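Local atomic coordinates of agarase (Pseudoalteromonas fuliginea, PDB entry 6XJ9), a protein that probably hydrolyses the beta-1,4-glycosidic bonds of agarose, as a glycoside hydrolase of family 50 from a marine bacterium. Residues R158-T163 with T216-K221; D162-D167 with K210-N215; I172-K177 with L678-L683. All blocks are in the same frame, centred on the assembly; numbering follows the deposited sequence.

Contact 1: R158-T163 with T216-K221; sequences RSNPDT and TAFLTK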
loop_
_atom_site.group_PDB
_atom_site.type_symbol
_atom_site.label_atom_id
_atom_site.label_comp_id
_atom_site.label_asym_id
_atom_site.label_seq_id
_atom_site.Cartn_x
_atom_site.Cartn_y
_atom_site.Cartn_z
ATOM N N ARG A 158 -17.071 12.109 -17.795
ATOM C CA ARG A 158 -18.126 11.585 -16.935
ATOM C C ARG A 158 -18.105 12.328 -15.597
ATOM O O ARG A 158 -19.150 12.757 -15.115
ATOM C CB ARG A 158 -18.052 10.061 -16.785
ATOM C CG ARG A 158 -19.208 9.460 -15.988
ATOM C CD ARG A 158 -19.791 8.202 -16.608
ATOM N NE ARG A 158 -20.529 8.510 -17.826
ATOM C CZ ARG A 158 -20.649 7.710 -18.884
ATOM N NH1 ARG A 158 -20.071 6.523 -18.896
ATOM N NH2 ARG A 158 -21.343 8.106 -19.936
ATOM N N SER A 159 -16.906 12.497 -15.032
ATOM C CA SER A 159 -16.706 13.333 -13.860
ATOM C C SER A 159 -15.600 14.354 -14.127
ATOM O O SER A 159 -14.519 14.001 -14.604
ATOM C CB SER A 159 -16.411 12.497 -12.652
ATOM O OG SER A 159 -16.240 13.313 -11.505
ATOM N N ASN A 160 -15.898 15.621 -13.802
ATOM C CA ASN A 160 -15.063 16.774 -14.102
ATOM C C ASN A 160 -14.030 16.991 -12.995
ATOM O O ASN A 160 -14.203 16.524 -11.873
ATOM C CB ASN A 160 -15.909 18.055 -14.164
ATOM C CG ASN A 160 -16.483 18.393 -15.524
ATOM O OD1 ASN A 160 -16.073 17.854 -16.546
ATOM N ND2 ASN A 160 -17.408 19.339 -15.550
ATOM N N PRO A 161 -12.945 17.765 -13.239
ATOM C CA PRO A 161 -12.117 18.278 -12.144
ATOM C C PRO A 161 -12.996 19.122 -11.226
ATOM O O PRO A 161 -14.028 19.631 -11.651
ATOM C CB PRO A 161 -11.162 19.265 -12.844
ATOM C CG PRO A 161 -11.108 18.783 -14.281
ATOM C CD PRO A 161 -12.495 18.243 -14.559
ATOM N N ASP A 162 -12.571 19.260 -9.972
ATOM C CA ASP A 162 -13.174 20.184 -9.025
ATOM C C ASP A 162 -13.180 21.594 -9.615
ATOM O O ASP A 162 -12.272 21.959 -10.360
ATOM C CB ASP A 162 -12.398 20.184 -7.710
ATOM C CG ASP A 162 -12.506 18.883 -6.938
ATOM O OD1 ASP A 162 -13.402 18.079 -7.263
ATOM O OD2 ASP A 162 -11.705 18.697 -6.002
ATOM N N THR A 163 -14.212 22.375 -9.265
ATOM C CA THR A 163 -14.355 23.728 -9.784
ATOM C C THR A 163 -13.737 24.725 -8.811
ATOM O O THR A 163 -13.697 25.912 -9.095
ATOM C CB THR A 163 -15.811 24.079 -10.120
ATOM O OG1 THR A 163 -16.606 23.871 -8.949
ATOM C CG2 THR A 163 -16.355 23.275 -11.280
ATOM N N THR A 216 -12.382 29.195 -13.328
ATOM C CA THR A 216 -12.761 29.206 -14.732
ATOM C C THR A 216 -11.765 28.393 -15.561
ATOM O O THR A 216 -12.073 27.992 -16.682
ATOM C CB THR A 216 -12.902 30.650 -15.234
ATOM O OG1 THR A 216 -11.651 31.299 -15.004
ATOM C CG2 THR A 216 -13.969 31.430 -14.499
ATOM N N ALA A 217 -10.578 28.145 -15.002
ATOM C CA ALA A 217 -9.556 27.385 -15.709
ATOM C C ALA A 217 -9.579 25.905 -15.304
ATOM O O ALA A 217 -8.595 25.200 -15.507
ATOM C CB ALA A 217 -8.196 28.013 -15.472
ATOM N N PHE A 218 -10.709 25.412 -14.778
ATOM C CA PHE A 218 -10.729 24.068 -14.208
ATOM C C PHE A 218 -10.658 22.984 -15.285
ATOM O O PHE A 218 -10.319 21.841 -14.976
ATOM C CB PHE A 218 -11.939 23.844 -13.298
ATOM C CG PHE A 218 -13.234 23.501 -13.992
ATOM C CD1 PHE A 218 -13.925 24.454 -14.730
ATOM C CD2 PHE A 218 -13.796 22.240 -13.866
ATOM C CE1 PHE A 218 -15.126 24.146 -15.356
ATOM C CE2 PHE A 218 -15.001 21.929 -14.479
ATOM C CZ PHE A 218 -15.672 22.884 -15.217
ATOM N N LEU A 219 -11.019 23.316 -16.529
ATOM C CA LEU A 219 -10.903 22.353 -17.617
ATOM C C LEU A 219 -9.774 22.753 -18.565
ATOM O O LEU A 219 -9.678 22.214 -19.666
ATOM C CB LEU A 219 -12.231 22.263 -18.376
ATOM C CG LEU A 219 -13.388 21.600 -17.628
ATOM C CD1 LEU A 219 -14.714 21.868 -18.336
ATOM C CD2 LEU A 219 -13.164 20.098 -17.477
ATOM N N THR A 220 -8.929 23.692 -18.133
ATOM C CA THR A 220 -7.860 24.226 -18.968
ATOM C C THR A 220 -6.565 23.503 -18.629
ATOM O O THR A 220 -6.124 23.520 -17.476
ATOM C CB THR A 220 -7.719 25.745 -18.793
ATOM O OG1 THR A 220 -8.959 26.304 -19.218
ATOM C CG2 THR A 220 -6.590 26.338 -19.607
ATOM N N LYS A 221 -6.010 22.837 -19.649
ATOM C CA LYS A 221 -4.696 22.216 -19.609
ATOM C C LYS A 221 -4.587 21.262 -18.421
ATOM O O LYS A 221 -3.635 21.330 -17.636
ATOM C CB LYS A 221 -3.610 23.295 -19.682
ATOM C CG LYS A 221 -3.646 24.118 -20.963
ATOM C CD LYS A 221 -2.305 24.690 -21.365
ATOM C CE LYS A 221 -1.968 25.976 -20.650
ATOM N NZ LYS A 221 -0.571 26.393 -20.932
#
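Thr-163, at the end of a largely extended loop, and Phe-218, within a type I beta turn from Ala-217 to Thr-220, bring their CA atoms to 5.7 Å, the nearest backbone approach of the two segments. The Phe-218 ring occupies the middle of the contact. Over one of its faces lies the methyl of Thr-163, with CG2 3.8 Å from the ring centroid and 16° off the normal, a CH-pi contact. The opposite face is covered from within its own turn by Leu-219 CG. Asn-160 meets the ring at its edge, ND2 standing 3.7 Å from Phe-218 CE2 with the amide and ring planes 77° apart; Ser-155 and Asp-139 hold the amide by bonding OD1 and ND2. With Phe-218 CG lodged between the backbone N and the carbonyl carbon (chi1 81°), the ring turns inward to lie between Thr-163 and Leu-219. An alanine here is likely to open a gap between the Thr-163 methyl and Leu-219 and leave the methyl without the ring face it rests on. Pro-161 fills in beside the ring, CG resting 3.2 Å from Phe-218 O and CD 3.5 Å from Leu-219 CD2. The two loops of the CBM-like domain are thus joined by apolar packing, while the polar groups of Asn-160 and Thr-163 find their bonds elsewhere, Thr-163 OG1 with His-138 and Lys-134.

Contact 2: D162-D167 with K210-N215; sequences DTWESD and KNPQFN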
loop_
_atom_site.group_PDB
_atom_site.type_symbol
_atom_site.label_atom_id
_atom_site.label_comp_id
_atom_site.label_asym_id
_atom_site.label_seq_id
_atom_site.Cartn_x
_atom_site.Cartn_y
_atom_site.Cartn_z
ATOM N N ASP A 162 -12.571 19.260 -9.972
ATOM C CA ASP A 162 -13.174 20.184 -9.025
ATOM C C ASP A 162 -13.180 21.594 -9.615
ATOM O O ASP A 162 -12.272 21.959 -10.360
ATOM C CB ASP A 162 -12.398 20.184 -7.710
ATOM C CG ASP A 162 -12.506 18.883 -6.938
ATOM O OD1 ASP A 162 -13.402 18.079 -7.263
ATOM O OD2 ASP A 162 -11.705 18.697 -6.002
ATOM N N THR A 163 -14.212 22.375 -9.265
ATOM C CA THR A 163 -14.355 23.728 -9.784
ATOM C C THR A 163 -13.737 24.725 -8.811
ATOM O O THR A 163 -13.697 25.912 -9.095
ATOM C CB THR A 163 -15.811 24.079 -10.120
ATOM O OG1 THR A 163 -16.606 23.871 -8.949
ATOM C CG2 THR A 163 -16.355 23.275 -11.280
ATOM N N TRP A 164 -13.265 24.230 -7.663
ATOM C CA TRP A 164 -12.373 24.999 -6.814
ATOM C C TRP A 164 -11.436 24.040 -6.093
ATOM O O TRP A 164 -11.786 22.882 -5.874
ATOM C CB TRP A 164 -13.159 25.896 -5.842
ATOM C CG TRP A 164 -13.945 25.144 -4.813
ATOM C CD1 TRP A 164 -13.490 24.673 -3.614
ATOM C CD2 TRP A 164 -15.332 24.760 -4.892
ATOM N NE1 TRP A 164 -14.500 24.035 -2.943
ATOM C CE2 TRP A 164 -15.640 24.073 -3.700
ATOM C CE3 TRP A 164 -16.340 24.928 -5.847
ATOM C CZ2 TRP A 164 -16.912 23.564 -3.439
ATOM C CZ3 TRP A 164 -17.600 24.433 -5.587
ATOM C CH2 TRP A 164 -17.882 23.763 -4.396
ATOM N N GLU A 165 -10.247 24.537 -5.728
ATOM C CA GLU A 165 -9.257 23.743 -5.018
ATOM C C GLU A 165 -9.557 23.818 -3.521
ATOM O O GLU A 165 -9.878 24.892 -3.006
ATOM C CB GLU A 165 -7.857 24.269 -5.349
ATOM C CG GLU A 165 -6.728 23.387 -4.830
ATOM N N SER A 166 -9.461 22.676 -2.820
ATOM C CA SER A 166 -9.781 22.649 -1.400
ATOM C C SER A 166 -9.193 21.426 -0.707
ATOM O O SER A 166 -8.655 20.518 -1.341
ATOM C CB SER A 166 -11.275 22.761 -1.143
ATOM O OG SER A 166 -11.985 21.650 -1.677
ATOM N N ASP A 167 -9.330 21.424 0.620
ATOM C CA ASP A 167 -8.925 20.309 1.456
ATOM C C ASP A 167 -10.108 19.359 1.660
ATOM O O ASP A 167 -10.105 18.562 2.593
ATOM C CB ASP A 167 -8.294 20.820 2.757
ATOM C CG ASP A 167 -9.274 21.405 3.767
ATOM O OD1 ASP A 167 -10.358 21.830 3.354
ATOM O OD2 ASP A 167 -8.937 21.432 4.973
ATOM N N LYS A 210 -22.361 28.342 0.488
ATOM C CA LYS A 210 -22.072 29.055 -0.748
ATOM C C LYS A 210 -20.829 28.434 -1.380
ATOM O O LYS A 210 -19.827 28.236 -0.702
ATOM C CB LYS A 210 -21.825 30.546 -0.467
ATOM C CG LYS A 210 -22.934 31.277 0.282
ATOM N N ASN A 211 -20.894 28.149 -2.682
ATOM C CA ASN A 211 -19.739 27.647 -3.416
ATOM C C ASN A 211 -18.635 28.702 -3.400
ATOM O O ASN A 211 -18.906 29.887 -3.593
ATOM C CB ASN A 211 -20.093 27.290 -4.863
ATOM C CG ASN A 211 -21.038 26.114 -4.976
ATOM O OD1 ASN A 211 -21.094 25.278 -4.082
ATOM N ND2 ASN A 211 -21.783 26.039 -6.065
ATOM N N PRO A 212 -17.359 28.318 -3.161
ATOM C CA PRO A 212 -16.236 29.248 -3.316
ATOM C C PRO A 212 -16.138 29.741 -4.762
ATOM O O PRO A 212 -16.845 29.244 -5.635
ATOM C CB PRO A 212 -15.010 28.397 -2.947
ATOM C CG PRO A 212 -15.568 27.260 -2.108
ATOM C CD PRO A 212 -16.940 26.987 -2.689
ATOM N N GLN A 213 -15.249 30.714 -5.003
ATOM C CA GLN A 213 -15.025 31.281 -6.324
ATOM C C GLN A 213 -14.826 30.171 -7.361
ATOM O O GLN A 213 -14.031 29.258 -7.144
ATOM C CB GLN A 213 -13.804 32.205 -6.278
ATOM C CG GLN A 213 -13.641 33.078 -7.518
ATOM C CD GLN A 213 -12.340 33.850 -7.543
ATOM O OE1 GLN A 213 -11.653 33.997 -6.534
ATOM N NE2 GLN A 213 -11.984 34.351 -8.715
ATOM N N PHE A 214 -15.570 30.271 -8.475
ATOM C CA PHE A 214 -15.505 29.371 -9.622
ATOM C C PHE A 214 -14.140 29.475 -10.303
ATOM O O PHE A 214 -13.777 30.537 -10.794
ATOM C CB PHE A 214 -16.640 29.696 -10.603
ATOM C CG PHE A 214 -16.693 28.850 -11.852
ATOM C CD1 PHE A 214 -16.868 27.473 -11.780
ATOM C CD2 PHE A 214 -16.560 29.428 -13.105
ATOM C CE1 PHE A 214 -16.900 26.693 -12.927
ATOM C CE2 PHE A 214 -16.597 28.651 -14.253
ATOM C CZ PHE A 214 -16.768 27.284 -14.164
ATOM N N ASN A 215 -13.376 28.373 -10.326
ATOM C CA ASN A 215 -12.127 28.362 -11.076
ATOM C C ASN A 215 -12.425 28.110 -12.551
ATOM O O ASN A 215 -12.619 26.971 -12.967
ATOM C CB ASN A 215 -11.085 27.390 -10.515
ATOM C CG ASN A 215 -9.910 27.156 -11.446
ATOM O OD1 ASN A 215 -9.679 27.918 -12.382
ATOM N ND2 ASN A 215 -9.176 26.080 -11.215
HETATM O O HOH W 1 -10.455 23.873 -9.536
#
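Asp-162 and Thr-163 both engage Asn-215, tying a loop of the CBM-like domain to the segment that leaves its strand 199-210. The carbonyl of Asp-162 does so through a water that donates to its O at 2.8 Å and accepts from Asn-215 ND2 at 3.1 Å; Asn-215 OD1 is bonded to Ala-217 N, which fixes the amide with ND2 pointing to the water. At Thr-163 the link is direct: Asn-215 N donates to Thr-163 O over 2.8 Å, nearly straight at 163°. On its side-chain flank, Thr-163 CG2 lies 3.8 Å from Phe-214 CE1 at the ring's edge, and His-138 meets the same phenylalanine edge-to-face. Trp-164 carries the largest share of the packing. Its CG sits between the backbone N and the carbonyl carbon (chi1 67°), which swings the indole under Pro-212. Pro-212 CD lies 3.4 Å from the centroid of the six-membered ring and 13° off the normal, a close CH-pi contact, with Pro-212 CG over the pyrrole part, nearest NE1. Tyr-132 of strand 128-134 stacks on the indole as well, so the tryptophan joins the loop to the sheet. Asn-211 adds its amide obliquely, fixed by bonds to Asn-90 and Asp-88; its OD1 comes to 3.6 Å from Trp-164 CH2.

Contact 3: I172-K177 with L678-L683; sequences ISMWGK and LFHPGL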
loop_
_atom_site.group_PDB
_atom_site.type_symbol
_atom_site.label_atom_id
_atom_site.label_comp_id
_atom_site.label_asym_id
_atom_site.label_seq_id
_atom_site.Cartn_x
_atom_site.Cartn_y
_atom_site.Cartn_z
ATOM N N ILE A 172 -18.847 12.005 -6.105
ATOM C CA ILE A 172 -18.881 11.662 -7.521
ATOM C C ILE A 172 -20.334 11.520 -7.966
ATOM O O ILE A 172 -21.086 10.722 -7.405
ATOM C CB ILE A 172 -18.072 10.371 -7.785
ATOM C CG1 ILE A 172 -16.654 10.439 -7.206
ATOM C CG2 ILE A 172 -18.065 10.032 -9.263
ATOM C CD1 ILE A 172 -15.827 11.620 -7.686
ATOM N N SER A 173 -20.717 12.292 -8.997
ATOM C CA SER A 173 -22.047 12.173 -9.578
ATOM C C SER A 173 -22.166 10.842 -10.320
ATOM O O SER A 173 -21.370 10.555 -11.204
ATOM C CB SER A 173 -22.343 13.347 -10.486
ATOM O OG SER A 173 -22.190 14.567 -9.777
ATOM N N MET A 174 -23.163 10.027 -9.952
ATOM C CA MET A 174 -23.249 8.678 -10.484
ATOM C C MET A 174 -24.369 8.564 -11.521
ATOM O O MET A 174 -24.094 8.251 -12.677
ATOM C CB MET A 174 -23.423 7.643 -9.368
ATOM C CG MET A 174 -22.343 7.714 -8.289
ATOM S SD MET A 174 -20.673 7.208 -8.819
ATOM C CE MET A 174 -20.827 5.422 -8.832
ATOM N N TRP A 175 -25.626 8.800 -11.117
ATOM C CA TRP A 175 -26.755 8.593 -12.016
ATOM C C TRP A 175 -28.067 9.037 -11.370
ATOM O O TRP A 175 -28.131 9.260 -10.161
ATOM C CB TRP A 175 -26.839 7.122 -12.446
ATOM C CG TRP A 175 -26.822 6.189 -11.277
ATOM C CD1 TRP A 175 -27.788 6.038 -10.324
ATOM C CD2 TRP A 175 -25.760 5.295 -10.915
ATOM N NE1 TRP A 175 -27.405 5.106 -9.398
ATOM C CE2 TRP A 175 -26.166 4.630 -9.736
ATOM C CE3 TRP A 175 -24.514 4.986 -11.474
ATOM C CZ2 TRP A 175 -25.361 3.687 -9.099
ATOM C CZ3 TRP A 175 -23.724 4.046 -10.847
ATOM C CH2 TRP A 175 -24.145 3.408 -9.678
ATOM N N GLY A 176 -29.113 9.121 -12.206
ATOM C CA GLY A 176 -30.449 9.530 -11.796
ATOM C C GLY A 176 -30.914 10.780 -12.544
ATOM O O GLY A 176 -30.388 11.104 -13.609
ATOM N N LYS A 177 -31.929 11.459 -11.992
ATOM C CA LYS A 177 -32.355 12.756 -12.501
ATOM C C LYS A 177 -31.637 13.842 -11.703
ATOM O O LYS A 177 -31.909 14.035 -10.522
ATOM C CB LYS A 177 -33.882 12.905 -12.448
ATOM C CG LYS A 177 -34.416 14.229 -12.988
ATOM C CD LYS A 177 -35.883 14.192 -13.363
ATOM C CE LYS A 177 -36.234 15.176 -14.459
ATOM N NZ LYS A 177 -37.458 14.762 -15.190
ATOM N N LEU A 678 -6.898 10.500 -11.369
ATOM C CA LEU A 678 -8.040 10.574 -12.264
ATOM C C LEU A 678 -9.203 11.236 -11.533
ATOM O O LEU A 678 -9.258 11.226 -10.306
ATOM C CB LEU A 678 -8.427 9.175 -12.759
ATOM C CG LEU A 678 -7.391 8.466 -13.643
ATOM C CD1 LEU A 678 -8.025 7.289 -14.364
ATOM C CD2 LEU A 678 -6.787 9.425 -14.659
ATOM N N PHE A 679 -10.147 11.777 -12.308
ATOM C CA PHE A 679 -11.231 12.593 -11.769
ATOM C C PHE A 679 -12.455 11.753 -11.413
ATOM O O PHE A 679 -13.458 12.301 -10.953
ATOM C CB PHE A 679 -11.608 13.684 -12.771
ATOM C CG PHE A 679 -10.436 14.574 -13.086
ATOM C CD1 PHE A 679 -9.769 15.238 -12.066
ATOM C CD2 PHE A 679 -9.959 14.685 -14.385
ATOM C CE1 PHE A 679 -8.665 16.030 -12.343
ATOM C CE2 PHE A 679 -8.866 15.490 -14.659
ATOM C CZ PHE A 679 -8.223 16.159 -13.641
ATOM N N HIS A 680 -12.360 10.435 -11.637
ATOM C CA HIS A 680 -13.456 9.526 -11.354
ATOM C C HIS A 680 -12.866 8.205 -10.880
ATOM O O HIS A 680 -12.123 7.553 -11.619
ATOM C CB HIS A 680 -14.333 9.350 -12.601
ATOM C CG HIS A 680 -15.705 8.827 -12.328
ATOM N ND1 HIS A 680 -15.947 7.826 -11.405
ATOM C CD2 HIS A 680 -16.897 9.129 -12.879
ATOM C CE1 HIS A 680 -17.237 7.555 -11.383
ATOM N NE2 HIS A 680 -17.837 8.353 -12.266
ATOM N N PRO A 681 -13.119 7.801 -9.615
ATOM C CA PRO A 681 -12.628 6.517 -9.123
ATOM C C PRO A 681 -13.327 5.345 -9.813
ATOM O O PRO A 681 -12.771 4.251 -9.883
ATOM C CB PRO A 681 -12.895 6.567 -7.612
ATOM C CG PRO A 681 -14.008 7.578 -7.447
ATOM C CD PRO A 681 -13.872 8.555 -8.598
ATOM N N GLY A 682 -14.528 5.582 -10.350
ATOM C CA GLY A 682 -15.251 4.527 -11.047
ATOM C C GLY A 682 -16.541 4.145 -10.325
ATOM O O GLY A 682 -17.234 5.002 -9.781
ATOM N N LEU A 683 -16.854 2.845 -10.324
ATOM C CA LEU A 683 -18.140 2.395 -9.820
ATOM C C LEU A 683 -18.016 2.013 -8.352
ATOM O O LEU A 683 -18.911 2.310 -7.570
ATOM C CB LEU A 683 -18.649 1.230 -10.681
ATOM C CG LEU A 683 -19.197 1.635 -12.045
ATOM C CD1 LEU A 683 -19.367 0.429 -12.949
ATOM C CD2 LEU A 683 -20.522 2.365 -11.884
#
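The imidazole of His-680 receives Ile-172 over one face, the methyl CG2 lying 3.5 Å from the ring centroid, 19° off the normal and displaced toward CE1 and NE2. At the edge of the imidazole, near its plane, is the carbonyl O of Gly-682, and Gly-682 N donates to His-680 ND1 over 2.9 Å from a position tilted 21° out of the ring plane, which helps fix the ring's rotation. The second flat group, the indole of Trp-175, has Met-174 CB against one face and Leu-683 CD2 at its edge, 3.8 Å from CZ3. Met-174 and Trp-175 together form a classic beta bulge opposite Thr-118, where strand 169-174 of the CBM-like domain turns a corner. Their partners belong to the loop that follows strand 664-666, one of the parallel strands expected to belong to the catalytic (beta/alpha) barrel of this family, which would place the contact at the boundary between the two domains.

Ile-172 uses both of its branches. While CG2 covers the histidine, the CG1-CD1 branch, with CG1 anti to the carbonyl carbon (chi1 -52°), packs against the Pro-681 ring, CG1 3.6 Å from CD. Leu-683 N is bonded to His-670 NE2, whereas Gln-104 of the CBM-like domain bonds Leu-683 O and so adds a polar tie across the same probable boundary. The imidazole also meets the ring of Tyr-732. Met-174 completes the row between isoleucine and tryptophan: its chain bends at both chi2 and chi3, leaving SD 4.3 Å from His-680 CE1 in a loose, oblique sulfur-aromatic approach and carrying the methyl CE to 3.7 Å from Gly-682 O.

Overall arrangement
Contacts 1 and 2 share Asp-162 and Thr-163, and their centres lie about 11 Å apart: one loop, between strands 128-134 and 169-174, meets two successive pieces of the chain that follows strand 199-210. Contact 3 starts on the strand after this loop, 169-174, and finds its partner some 500 residues on, before helix 689-704. Its segments alternate with those of the other two, since 210-221 falls between 172-177 and 678-683. Its centre is about 15 Å from that of contact 1 and about 18 Å from that of contact 2. Contacts 1 and 3 touch, Ser-159 OG probably hydrogen-bonding Phe-679 O. Packing within the CBM-like domain thus runs on into its boundary with the probable catalytic barrel.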